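Local structure of putative xanthine dehydrogenase YAGS fad-binding subunit (Escherichia coli, 5G5G) at residues C[179-184]-C[284-289]; C[302-307]-C[320-325]; C[316-321]-C[334-339]; C[325-330]-C[360-365]. The protein probably oxidises aldehydes to carboxylic acids as the molybdenum-bearing subunit of a periplasmic aldehyde oxidase, holding a pterin cytosine dinucleotide cofactor. One frame throughout, in Å; residues are numbered along the deposited sequence. Where two conformers were deposited one is given.

Interaction 1 (C[179-184]-C[284-289]); sequences TYTTPD and ATLQHL
Thr182 and Thr285 face each other across an antiparallel strand pair, and the Thr285 hydroxyl donates to the Thr182 hydroxyl, OG1 to OG1 at 2.7 Å. In both residues OG1 sits between the backbone N and the carbonyl carbon (chi1 64° and 70°), which turns the two oxygens toward one another with the methyls set aside. The backbones of the same pair are joined twice, from Thr182 N to Thr285 O and from Thr285 N to Thr182 O. One step along, Thr181 CG2 and Leu286 CG approach to 4.2 Å on the other face, which Thr179 CG2 and Leu286 CD2 extend at 4.0 Å. Tyr180 and Gln287 form the second hydrogen-bonded pair, with Gln287 N 2.8 Å from Tyr180 O. The Tyr180 ring also meets Leu289, CE1 to CD1 at 4.0 Å. Where the strands end, Asp184 OD1 accepts from Ala284 N at 3.0 Å, approached from above the carboxylate plane. Further out, the extended Gln287 side chain gives NE2 to Thr285 OG1 at 2.9 Å and to Pro356 O, while its OE1 meets His304 NE2. The phenol of Tyr180 is bonded to Glu367 on helix 354-372. Strand 174-182 pairs with 285-293 in a mixed sheet of the cofactor-binding region, and Thr181 also bonds the backbone of Arg715 and Tyr717. Thr285 OG1 thus has two partners on a buried face, accepting from the Gln287 amide and donating to Thr182 OG1, which helps fix that amide for its histidine partner.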
loop_
_atom_site.group_PDB
_atom_site.type_symbol
_atom_site.label_atom_id
_atom_site.label_comp_id
_atom_site.label_asym_id
_atom_site.label_seq_id
_atom_site.Cartn_x
_atom_site.Cartn_y
_atom_site.Cartn_z
ATOM N N THR C 179 -3.704 -2.175 -28.834
ATOM C CA THR C 179 -2.745 -1.423 -28.032
ATOM C C THR C 179 -3.280 -1.360 -26.627
ATOM O O THR C 179 -4.473 -1.162 -26.425
ATOM C CB THR C 179 -2.518 -0.002 -28.634
ATOM O OG1 THR C 179 -1.989 -0.148 -29.966
ATOM C CG2 THR C 179 -1.577 0.879 -27.819
ATOM N N TYR C 180 -2.369 -1.472 -25.670
ATOM C CA TYR C 180 -2.687 -1.511 -24.240
ATOM C C TYR C 180 -1.717 -0.586 -23.481
ATOM O O TYR C 180 -0.586 -0.350 -23.887
ATOM C CB TYR C 180 -2.582 -2.924 -23.648
ATOM C CG TYR C 180 -3.339 -3.961 -24.426
ATOM C CD1 TYR C 180 -2.784 -4.541 -25.581
ATOM C CD2 TYR C 180 -4.606 -4.355 -24.049
ATOM C CE1 TYR C 180 -3.509 -5.468 -26.297
ATOM C CE2 TYR C 180 -5.327 -5.286 -24.773
ATOM C CZ TYR C 180 -4.767 -5.851 -25.890
ATOM O OH TYR C 180 -5.494 -6.718 -26.677
ATOM N N THR C 181 -2.219 -0.017 -22.401
ATOM C CA THR C 181 -1.370 0.774 -21.504
ATOM C C THR C 181 -1.518 0.341 -20.064
ATOM O O THR C 181 -2.618 -0.048 -19.621
ATOM C CB THR C 181 -1.591 2.306 -21.606
ATOM O OG1 THR C 181 -2.922 2.644 -21.182
ATOM C CG2 THR C 181 -1.418 2.772 -23.009
ATOM N N THR C 182 -0.406 0.484 -19.358
ATOM C CA THR C 182 -0.335 0.367 -17.882
ATOM C C THR C 182 0.335 1.622 -17.339
ATOM O O THR C 182 1.239 2.160 -17.956
ATOM C CB THR C 182 0.430 -0.830 -17.420
ATOM O OG1 THR C 182 1.811 -0.740 -17.817
ATOM C CG2 THR C 182 -0.153 -2.086 -18.036
ATOM N N PRO C 183 -0.138 2.092 -16.187
ATOM C CA PRO C 183 0.370 3.318 -15.633
ATOM C C PRO C 183 1.627 3.088 -14.794
ATOM O O PRO C 183 1.989 1.932 -14.452
ATOM C CB PRO C 183 -0.808 3.762 -14.695
ATOM C CG PRO C 183 -1.334 2.492 -14.181
ATOM C CD PRO C 183 -1.188 1.514 -15.335
ATOM N N ASP C 184 2.270 4.201 -14.412
ATOM C CA ASP C 184 3.275 4.133 -13.398
ATOM C C ASP C 184 2.643 3.620 -12.095
ATOM O O ASP C 184 1.486 3.971 -11.740
ATOM C CB ASP C 184 3.908 5.517 -13.201
ATOM C CG ASP C 184 4.528 6.045 -14.468
ATOM O OD1 ASP C 184 5.620 5.570 -14.796
ATOM O OD2 ASP C 184 3.897 6.950 -15.101
ATOM N N ALA C 284 5.337 3.090 -16.409
ATOM C CA ALA C 284 4.213 2.962 -17.293
ATOM C C ALA C 284 4.677 2.272 -18.562
ATOM O O ALA C 284 5.884 2.355 -18.930
ATOM C CB ALA C 284 3.623 4.318 -17.656
ATOM N N THR C 285 3.752 1.579 -19.218
ATOM C CA THR C 285 4.018 0.986 -20.519
ATOM C C THR C 285 2.948 1.366 -21.552
ATOM O O THR C 285 1.821 1.678 -21.236
ATOM C CB THR C 285 4.163 -0.576 -20.502
ATOM O OG1 THR C 285 2.874 -1.177 -20.252
ATOM C CG2 THR C 285 5.173 -1.024 -19.422
ATOM N N LEU C 286 3.330 1.250 -22.815
ATOM C CA LEU C 286 2.427 1.409 -23.958
ATOM C C LEU C 286 2.809 0.226 -24.875
ATOM O O LEU C 286 3.946 0.148 -25.335
ATOM C CB LEU C 286 2.626 2.778 -24.599
ATOM C CG LEU C 286 1.704 3.207 -25.734
ATOM C CD1 LEU C 286 1.825 4.712 -25.939
ATOM C CD2 LEU C 286 1.997 2.473 -27.037
ATOM N N GLN C 287 1.902 -0.708 -25.062
ATOM C CA GLN C 287 2.235 -1.985 -25.688
ATOM C C GLN C 287 1.377 -2.240 -26.923
ATOM O O GLN C 287 0.159 -2.018 -26.887
ATOM C CB GLN C 287 2.031 -3.118 -24.716
ATOM C CG GLN C 287 2.836 -2.970 -23.418
ATOM C CD GLN C 287 2.621 -4.125 -22.494
ATOM O OE1 GLN C 287 2.806 -5.296 -22.849
ATOM N NE2 GLN C 287 2.298 -3.811 -21.285
ATOM N N HIS C 288 2.003 -2.756 -27.965
ATOM C CA HIS C 288 1.303 -3.047 -29.222
ATOM C C HIS C 288 1.439 -4.545 -29.507
ATOM O O HIS C 288 2.562 -5.042 -29.661
ATOM C CB HIS C 288 1.903 -2.189 -30.328
ATOM C CG HIS C 288 1.166 -2.276 -31.620
ATOM N ND1 HIS C 288 1.758 -1.994 -32.830
ATOM C CD2 HIS C 288 -0.107 -2.632 -31.897
ATOM C CE1 HIS C 288 0.865 -2.153 -33.801
ATOM N NE2 HIS C 288 -0.277 -2.538 -33.255
ATOM N N LEU C 289 0.302 -5.244 -29.583
ATOM C CA LEU C 289 0.253 -6.690 -29.769
ATOM C C LEU C 289 -0.492 -7.020 -31.050
ATOM O O LEU C 289 -1.629 -6.554 -31.251
ATOM C CB LEU C 289 -0.449 -7.342 -28.587
ATOM C CG LEU C 289 0.499 -7.616 -27.428
ATOM C CD1 LEU C 289 -0.268 -7.797 -26.130
ATOM C CD2 LEU C 289 1.317 -8.862 -27.689
#

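Interaction 2 (C[302-307]-C[320-325]); sequences ISHESW and VQQSEL
His304 reaches from its strand into the loop 320-325, where its ring is gripped by Ser323 at the edge and Val320 over a face. Its CB lies 4.0 Å from Ser323 CB, and with CG anti to the backbone N (chi1 -169°) the imidazole is carried toward the loop, its edge to Ser323 and one face to Val320. CG has Val320 CG1 above it at 3.8 Å, and the same methyl lies 3.7 Å from CD2: a CH-pi contact, 3.9 Å from CG1 to the ring centroid and 19° off the normal, displaced toward the rim. ND1 pairs with Ser323 OG at 2.7 Å, almost straight at 172° and near the ring plane, a bond in which either atom may be the donor. Parallel strands 299-310 and 331-340 are neighbours in the sheet, so the chain between them, with no regular helix in it, makes a crossover connection, and it is this connection that His304 holds against the sheet. CE1 comes within 3.5 Å of Gln322 NE2, the amide tilted from the ring plane; that nitrogen donates in its own plane to Ser323 OG at 3.0 Å and also bonds Ala319 O. The serine oxygen therefore has two nitrogen partners, which fix its rotation. At the far tip NE2 is bonded to Gln287 OE1 on the neighbouring strand 285-293, so both ring nitrogens are satisfied in a buried setting. Either side along the strand, Ser306 CB touches Val320 CG1 at 3.7 Å and Ile302 CD1 lies near Ser323 O.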
loop_
_atom_site.group_PDB
_atom_site.type_symbol
_atom_site.label_atom_id
_atom_site.label_comp_id
_atom_site.label_asym_id
_atom_site.label_seq_id
_atom_site.Cartn_x
_atom_site.Cartn_y
_atom_site.Cartn_z
ATOM N N ILE C 302 3.127 -13.889 -33.832
ATOM C CA ILE C 302 3.003 -13.114 -32.603
ATOM C C ILE C 302 4.046 -12.011 -32.610
ATOM O O ILE C 302 5.233 -12.243 -32.823
ATOM C CB ILE C 302 3.088 -13.979 -31.314
ATOM C CG1 ILE C 302 2.945 -13.085 -30.069
ATOM C CG2 ILE C 302 4.382 -14.828 -31.248
ATOM C CD1 ILE C 302 2.593 -13.922 -28.854
ATOM N N SER C 303 3.578 -10.786 -32.453
ATOM C CA SER C 303 4.409 -9.602 -32.392
ATOM C C SER C 303 4.025 -8.839 -31.120
ATOM O O SER C 303 2.818 -8.606 -30.830
ATOM C CB SER C 303 4.223 -8.707 -33.602
ATOM O OG SER C 303 4.883 -7.420 -33.450
ATOM N N HIS C 304 5.035 -8.471 -30.326
ATOM C CA HIS C 304 4.770 -7.693 -29.107
ATOM C C HIS C 304 5.861 -6.623 -29.015
ATOM O O HIS C 304 7.065 -6.943 -28.973
ATOM C CB HIS C 304 4.789 -8.602 -27.905
ATOM C CG HIS C 304 4.293 -7.986 -26.633
ATOM N ND1 HIS C 304 4.056 -8.750 -25.515
ATOM C CD2 HIS C 304 4.006 -6.712 -26.294
ATOM C CE1 HIS C 304 3.621 -7.968 -24.541
ATOM N NE2 HIS C 304 3.604 -6.722 -24.981
ATOM N N GLU C 305 5.447 -5.366 -29.072
ATOM C CA GLU C 305 6.390 -4.248 -28.859
ATOM C C GLU C 305 5.913 -3.474 -27.640
ATOM O O GLU C 305 4.720 -3.349 -27.421
ATOM C CB GLU C 305 6.490 -3.363 -30.080
ATOM C CG GLU C 305 7.082 -4.077 -31.271
ATOM C CD GLU C 305 7.324 -3.197 -32.468
ATOM O OE1 GLU C 305 6.657 -2.159 -32.621
ATOM O OE2 GLU C 305 8.221 -3.550 -33.269
ATOM N N SER C 306 6.846 -3.012 -26.832
ATOM C CA SER C 306 6.529 -2.216 -25.657
ATOM C C SER C 306 7.409 -0.996 -25.535
ATOM O O SER C 306 8.633 -1.064 -25.762
ATOM C CB SER C 306 6.673 -3.075 -24.407
ATOM O OG SER C 306 6.182 -2.369 -23.269
ATOM N N TRP C 307 6.766 0.117 -25.234
ATOM C CA TRP C 307 7.434 1.390 -24.948
ATOM C C TRP C 307 7.329 1.670 -23.448
ATOM O O TRP C 307 6.277 1.502 -22.845
ATOM C CB TRP C 307 6.732 2.520 -25.698
ATOM C CG TRP C 307 7.097 2.659 -27.117
ATOM C CD1 TRP C 307 7.927 3.574 -27.655
ATOM C CD2 TRP C 307 6.576 1.884 -28.219
ATOM N NE1 TRP C 307 8.011 3.379 -29.042
ATOM C CE2 TRP C 307 7.166 2.367 -29.392
ATOM C CE3 TRP C 307 5.691 0.800 -28.303
ATOM C CZ2 TRP C 307 6.897 1.786 -30.678
ATOM C CZ3 TRP C 307 5.436 0.217 -29.551
ATOM C CH2 TRP C 307 6.038 0.702 -30.701
ATOM N N VAL C 320 8.006 -7.571 -22.914
ATOM C CA VAL C 320 7.781 -8.454 -24.075
ATOM C C VAL C 320 8.390 -9.812 -23.850
ATOM O O VAL C 320 8.153 -10.712 -24.630
ATOM C CB VAL C 320 8.285 -7.836 -25.379
ATOM C CG1 VAL C 320 7.651 -6.472 -25.580
ATOM C CG2 VAL C 320 9.795 -7.710 -25.390
ATOM N N GLN C 321 9.188 -9.977 -22.796
ATOM C CA GLN C 321 9.904 -11.251 -22.629
ATOM C C GLN C 321 8.995 -12.450 -22.546
ATOM O O GLN C 321 9.297 -13.472 -23.181
ATOM C CB GLN C 321 10.865 -11.277 -21.419
ATOM C CG GLN C 321 11.347 -12.719 -21.087
ATOM C CD GLN C 321 12.296 -12.801 -19.889
ATOM O OE1 GLN C 321 13.511 -12.997 -20.050
ATOM N NE2 GLN C 321 11.738 -12.657 -18.684
ATOM N N GLN C 322 7.894 -12.385 -21.791
ATOM C CA GLN C 322 7.038 -13.549 -21.655
ATOM C C GLN C 322 6.465 -13.979 -22.974
ATOM O O GLN C 322 6.194 -15.174 -23.176
ATOM C CB GLN C 322 5.858 -13.367 -20.697
ATOM C CG GLN C 322 4.696 -12.543 -21.201
ATOM C CD GLN C 322 5.006 -11.061 -21.193
ATOM O OE1 GLN C 322 5.282 -10.508 -20.124
ATOM N NE2 GLN C 322 4.908 -10.408 -22.345
ATOM N N SER C 323 6.311 -13.033 -23.876
ATOM C CA SER C 323 5.734 -13.354 -25.174
ATOM C C SER C 323 6.671 -14.187 -26.044
ATOM O O SER C 323 6.240 -14.708 -27.106
ATOM C CB SER C 323 5.314 -12.070 -25.895
ATOM O OG SER C 323 4.347 -11.404 -25.120
ATOM N N GLU C 324 7.943 -14.262 -25.654
ATOM C CA GLU C 324 8.916 -15.072 -26.344
ATOM C C GLU C 324 8.802 -16.530 -25.968
ATOM O O GLU C 324 9.354 -17.378 -26.683
ATOM C CB GLU C 324 10.360 -14.612 -26.061
ATOM C CG GLU C 324 10.550 -13.149 -26.527
ATOM C CD GLU C 324 11.821 -12.448 -26.070
ATOM O OE1 GLU C 324 12.641 -13.048 -25.322
ATOM O OE2 GLU C 324 11.971 -11.249 -26.435
ATOM N N LEU C 325 8.139 -16.837 -24.870
ATOM C CA LEU C 325 8.163 -18.211 -24.290
ATOM C C LEU C 325 6.796 -18.801 -23.974
ATOM O O LEU C 325 6.664 -20.032 -23.858
ATOM C CB LEU C 325 8.968 -18.193 -22.958
ATOM C CG LEU C 325 10.453 -18.016 -23.153
ATOM C CD1 LEU C 325 11.159 -17.712 -21.827
ATOM C CD2 LEU C 325 11.096 -19.205 -23.823
#

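Interaction 3 (C[316-321]-C[334-339]); sequences PETAVQ and TGLRLA
Leu336 points from its strand into the bend of the loop 316-321, and the contact is almost wholly apolar. With CG anti to the carbonyl carbon (chi1 -63°) it is directed at the loop, where its two branches meet different partners: CD1 meets Pro316 CG at 4.0 Å, the two side chains crossing at about a right angle, and Thr318 CG2 at 4.1 Å, while CD2 packs on Val320 CG2 at 3.8 Å. Flanking it, Leu338 CD1 lies 3.9 Å from Pro316 CA, and Thr334 CB slides past Val320 CG2 in the opposite direction. Methyls also rest on backbone oxygens, Val320 CG1 on Gly335 O at 3.6 Å and Leu336 CD2 on Glu317 O at 3.8 Å. The loop is shaped for this by an inverse gamma turn centred on Thr318, with Ala319 N bonded to Glu317 O at 2.7 Å, overlapping a type I turn from Thr318 to Gln321. It runs roughly antiparallel to strand 331-340, which it leads into, and so covers one face of that part of the sheet. Polar groups find partners outside the two segments: Thr334 OG1 pairs with Glu324, and Glu317 OE2 takes Gly353 N and a salt bridge from Arg282. Arg337 NH1 bonds Leu336 O and reaches Asp159.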
loop_
_atom_site.group_PDB
_atom_site.type_symbol
_atom_site.label_atom_id
_atom_site.label_comp_id
_atom_site.label_asym_id
_atom_site.label_seq_id
_atom_site.Cartn_x
_atom_site.Cartn_y
_atom_site.Cartn_z
ATOM N N PRO C 316 14.629 -0.270 -19.119
ATOM C CA PRO C 316 13.271 -0.428 -19.629
ATOM C C PRO C 316 12.427 -1.316 -18.739
ATOM O O PRO C 316 12.929 -2.037 -17.890
ATOM C CB PRO C 316 13.461 -1.130 -20.982
ATOM C CG PRO C 316 14.821 -1.743 -20.939
ATOM C CD PRO C 316 15.636 -1.012 -19.904
ATOM N N GLU C 317 11.123 -1.236 -18.918
ATOM C CA GLU C 317 10.215 -2.233 -18.313
ATOM C C GLU C 317 10.095 -3.408 -19.333
ATOM O O GLU C 317 9.624 -3.247 -20.463
ATOM C CB GLU C 317 8.876 -1.589 -17.948
ATOM C CG GLU C 317 7.883 -2.523 -17.222
ATOM C CD GLU C 317 8.274 -2.973 -15.799
ATOM O OE1 GLU C 317 9.308 -2.522 -15.282
ATOM O OE2 GLU C 317 7.488 -3.697 -15.150
ATOM N N THR C 318 10.597 -4.566 -18.935
ATOM C CA THR C 318 10.858 -5.687 -19.887
ATOM C C THR C 318 9.557 -6.450 -20.190
ATOM O O THR C 318 9.453 -7.664 -19.978
ATOM C CB THR C 318 11.977 -6.602 -19.362
ATOM O OG1 THR C 318 11.757 -6.915 -17.984
ATOM C CG2 THR C 318 13.299 -5.870 -19.469
ATOM N N ALA C 319 8.618 -5.740 -20.793
ATOM C CA ALA C 319 7.267 -6.256 -20.949
ATOM C C ALA C 319 7.005 -7.233 -22.118
ATOM O O ALA C 319 5.895 -7.698 -22.238
ATOM C CB ALA C 319 6.294 -5.088 -21.019
ATOM N N VAL C 320 8.006 -7.571 -22.914
ATOM C CA VAL C 320 7.781 -8.454 -24.075
ATOM C C VAL C 320 8.390 -9.812 -23.850
ATOM O O VAL C 320 8.153 -10.712 -24.630
ATOM C CB VAL C 320 8.285 -7.836 -25.379
ATOM C CG1 VAL C 320 7.651 -6.472 -25.580
ATOM C CG2 VAL C 320 9.795 -7.710 -25.390
ATOM N N GLN C 321 9.188 -9.977 -22.796
ATOM C CA GLN C 321 9.904 -11.251 -22.629
ATOM C C GLN C 321 8.995 -12.450 -22.546
ATOM O O GLN C 321 9.297 -13.472 -23.181
ATOM C CB GLN C 321 10.865 -11.277 -21.419
ATOM C CG GLN C 321 11.347 -12.719 -21.087
ATOM C CD GLN C 321 12.296 -12.801 -19.889
ATOM O OE1 GLN C 321 13.511 -12.997 -20.050
ATOM N NE2 GLN C 321 11.738 -12.657 -18.684
ATOM N N THR C 334 9.615 -9.592 -31.173
ATOM C CA THR C 334 9.479 -8.867 -29.925
ATOM C C THR C 334 10.485 -7.762 -29.899
ATOM O O THR C 334 11.562 -7.868 -30.470
ATOM C CB THR C 334 9.655 -9.762 -28.668
ATOM O OG1 THR C 334 10.767 -10.634 -28.844
ATOM C CG2 THR C 334 8.504 -10.638 -28.428
ATOM N N GLY C 335 10.122 -6.656 -29.261
ATOM C CA GLY C 335 11.002 -5.526 -29.188
ATOM C C GLY C 335 10.656 -4.555 -28.107
ATOM O O GLY C 335 9.477 -4.318 -27.825
ATOM N N LEU C 336 11.693 -3.978 -27.499
ATOM C CA LEU C 336 11.533 -2.898 -26.529
ATOM C C LEU C 336 11.904 -1.565 -27.135
ATOM O O LEU C 336 12.819 -1.469 -27.974
ATOM C CB LEU C 336 12.382 -3.131 -25.252
ATOM C CG LEU C 336 12.046 -4.356 -24.418
ATOM C CD1 LEU C 336 13.049 -4.483 -23.267
ATOM C CD2 LEU C 336 10.600 -4.291 -23.932
ATOM N N ARG C 337 11.221 -0.520 -26.672
ATOM C CA ARG C 337 11.505 0.851 -27.078
ATOM C C ARG C 337 11.590 1.690 -25.802
ATOM O O ARG C 337 10.649 1.691 -24.999
ATOM C CB ARG C 337 10.422 1.339 -28.002
ATOM C CG ARG C 337 10.177 0.430 -29.256
ATOM C CD ARG C 337 11.243 0.615 -30.229
ATOM N NE ARG C 337 10.989 -0.239 -31.420
ATOM C CZ ARG C 337 11.393 -1.503 -31.577
ATOM N NH1 ARG C 337 12.141 -2.091 -30.660
ATOM N NH2 ARG C 337 11.145 -2.131 -32.745
ATOM N N LEU C 338 12.706 2.397 -25.638
ATOM C CA LEU C 338 12.972 3.111 -24.396
ATOM C C LEU C 338 13.031 4.619 -24.649
ATOM O O LEU C 338 13.969 5.103 -25.299
ATOM C CB LEU C 338 14.294 2.585 -23.793
ATOM C CG LEU C 338 14.656 3.227 -22.450
ATOM C CD1 LEU C 338 13.610 3.067 -21.380
ATOM C CD2 LEU C 338 15.989 2.636 -22.042
ATOM N N ALA C 339 12.045 5.351 -24.150
ATOM C CA ALA C 339 12.056 6.818 -24.218
ATOM C C ALA C 339 12.839 7.372 -23.048
ATOM O O ALA C 339 13.012 6.702 -22.022
ATOM C CB ALA C 339 10.640 7.368 -24.177
#

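Interaction 4 (C[325-330]-C[360-365]); sequences LLYAGA and ALEIAI
With its CG anti to the carbonyl carbon (chi1 -58°), Tyr327 projects toward the helix, and Glu362 bends at its second torsion (chi2 -63°) to bring its carboxylate to the phenol. Tyr327 OH donates to Glu362 OE2 at 2.6 Å, and OE2 accepts with its syn lone pair. Ring and carboxylate are nearly coplanar, 23° apart, and OE2 sits at the ring edge, 3.3 Å from CE2. Ile365 CG1 packs against Tyr327 CE2 at 3.6 Å, and Leu361 CD2 touches that same carbon from near the ring plane at 4.0 Å. Over one face lies the tyrosine's own neighbour Leu326, whose CG is 3.6 Å above the plane; its CD2 is also 3.6 Å from Glu362 OE2. The contact fastens the end of the crossover loop leading to strand 331-340 onto helix 354-372, whose residues Leu361 and Ile365, one turn apart, present their side chains to the loop. All five touching side chains are buried. Glu362 OE1 has partners of its own, a salt bridge to Arg380 NE and a bond from Ala437 N, which would probably stabilise a charged carboxylate here. Arg380 NE also makes a weak hydrogen bond with the phenol oxygen.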
loop_
_atom_site.group_PDB
_atom_site.type_symbol
_atom_site.label_atom_id
_atom_site.label_comp_id
_atom_site.label_asym_id
_atom_site.label_seq_id
_atom_site.Cartn_x
_atom_site.Cartn_y
_atom_site.Cartn_z
ATOM N N LEU C 325 8.139 -16.837 -24.870
ATOM C CA LEU C 325 8.163 -18.211 -24.290
ATOM C C LEU C 325 6.796 -18.801 -23.974
ATOM O O LEU C 325 6.664 -20.032 -23.858
ATOM C CB LEU C 325 8.968 -18.193 -22.958
ATOM C CG LEU C 325 10.453 -18.016 -23.153
ATOM C CD1 LEU C 325 11.159 -17.712 -21.827
ATOM C CD2 LEU C 325 11.096 -19.205 -23.823
ATOM N N LEU C 326 5.782 -17.970 -23.789
ATOM C CA LEU C 326 4.547 -18.489 -23.244
ATOM C C LEU C 326 3.739 -19.304 -24.255
ATOM O O LEU C 326 3.295 -20.373 -23.897
ATOM C CB LEU C 326 3.697 -17.376 -22.619
ATOM C CG LEU C 326 2.453 -17.788 -21.783
ATOM C CD1 LEU C 326 2.763 -18.856 -20.751
ATOM C CD2 LEU C 326 1.874 -16.569 -21.073
ATOM N N TYR C 327 3.552 -18.837 -25.493
ATOM C CA TYR C 327 2.686 -19.543 -26.419
ATOM C C TYR C 327 3.455 -19.983 -27.658
ATOM O O TYR C 327 4.443 -19.370 -28.015
ATOM C CB TYR C 327 1.479 -18.712 -26.819
ATOM C CG TYR C 327 0.665 -18.312 -25.623
ATOM C CD1 TYR C 327 -0.036 -19.244 -24.934
ATOM C CD2 TYR C 327 0.620 -16.989 -25.208
ATOM C CE1 TYR C 327 -0.791 -18.907 -23.806
ATOM C CE2 TYR C 327 -0.166 -16.618 -24.088
ATOM C CZ TYR C 327 -0.863 -17.581 -23.397
ATOM O OH TYR C 327 -1.604 -17.280 -22.275
ATOM N N ALA C 328 3.026 -21.105 -28.246
ATOM C CA ALA C 328 3.564 -21.559 -29.495
ATOM C C ALA C 328 3.281 -20.532 -30.609
ATOM O O ALA C 328 2.380 -19.670 -30.483
ATOM C CB ALA C 328 2.995 -22.913 -29.886
ATOM N N GLY C 329 4.090 -20.630 -31.655
ATOM C CA GLY C 329 3.952 -19.805 -32.872
ATOM C C GLY C 329 5.278 -19.764 -33.590
ATOM O O GLY C 329 6.274 -19.359 -32.979
ATOM N N ALA C 330 5.286 -20.103 -34.875
ATOM C CA ALA C 330 6.553 -20.190 -35.610
ATOM C C ALA C 330 7.113 -18.840 -36.055
ATOM O O ALA C 330 8.310 -18.740 -36.430
ATOM C CB ALA C 330 6.384 -21.121 -36.798
ATOM N N ALA C 360 -1.223 -6.876 -20.667
ATOM C CA ALA C 360 -1.545 -6.727 -22.091
ATOM C C ALA C 360 -1.772 -8.076 -22.803
ATOM O O ALA C 360 -2.821 -8.250 -23.433
ATOM C CB ALA C 360 -0.473 -5.927 -22.791
ATOM N N LEU C 361 -0.777 -8.974 -22.782
ATOM C CA LEU C 361 -0.857 -10.181 -23.550
ATOM C C LEU C 361 -2.105 -11.011 -23.241
ATOM O O LEU C 361 -2.739 -11.571 -24.169
ATOM C CB LEU C 361 0.420 -11.051 -23.362
ATOM C CG LEU C 361 0.420 -12.432 -23.975
ATOM C CD1 LEU C 361 0.332 -12.280 -25.506
ATOM C CD2 LEU C 361 1.694 -13.145 -23.574
ATOM N N GLU C 362 -2.453 -11.112 -21.956
ATOM C CA GLU C 362 -3.555 -11.992 -21.531
ATOM C C GLU C 362 -4.950 -11.421 -21.822
ATOM O O GLU C 362 -5.905 -12.176 -21.948
ATOM C CB GLU C 362 -3.369 -12.388 -20.053
ATOM C CG GLU C 362 -2.109 -13.210 -19.872
ATOM C CD GLU C 362 -2.159 -14.541 -20.635
ATOM O OE1 GLU C 362 -3.103 -15.327 -20.377
ATOM O OE2 GLU C 362 -1.237 -14.821 -21.486
ATOM N N ILE C 363 -5.036 -10.115 -22.057
ATOM C CA ILE C 363 -6.277 -9.561 -22.693
ATOM C C ILE C 363 -6.269 -9.899 -24.179
ATOM O O ILE C 363 -7.290 -10.323 -24.706
ATOM C CB ILE C 363 -6.455 -8.029 -22.503
ATOM C CG1 ILE C 363 -6.522 -7.669 -21.023
ATOM C CG2 ILE C 363 -7.676 -7.542 -23.250
ATOM C CD1 ILE C 363 -6.578 -6.169 -20.706
ATOM N N ALA C 364 -5.154 -9.665 -24.869
ATOM C CA ALA C 364 -5.035 -9.941 -26.304
ATOM C C ALA C 364 -5.386 -11.378 -26.630
ATOM O O ALA C 364 -6.121 -11.657 -27.582
ATOM C CB ALA C 364 -3.644 -9.562 -26.855
ATOM N N ILE C 365 -4.928 -12.312 -25.787
ATOM C CA ILE C 365 -5.241 -13.715 -25.999
ATOM C C ILE C 365 -6.754 -13.945 -25.823
ATOM O O ILE C 365 -7.354 -14.695 -26.592
ATOM C CB ILE C 365 -4.410 -14.589 -25.011
ATOM C CG1 ILE C 365 -2.895 -14.601 -25.390
ATOM C CG2 ILE C 365 -4.918 -16.038 -24.925
ATOM C CD1 ILE C 365 -2.540 -15.212 -26.713
#

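Overall arrangement
Interactions 1, 2 and 3 all involve one five-stranded sheet, read across from strand 174-182 through 285-293 and 299-310 to 331-340, and interaction 4 ties the crossover loop to helix 354-372. Leu286 O and Trp307 N, 2.8 Å apart, connect interactions 1 and 2. Interactions 2 and 3 share Val320, their centres about 8 Å apart, and are further joined by Glu324 OE2 and Thr334 OG1 at 2.8 Å. Ser323 OG meets Leu361 CD2 at 3.5 Å between interactions 2 and 4. Of interactions 1 to 3, interaction 3 comes nearest the molybdenum ion: the Glu317 side chain is about 8 Å from the dioxothiomolybdenum ion, against about 14 Å for Thr285 and Gln322.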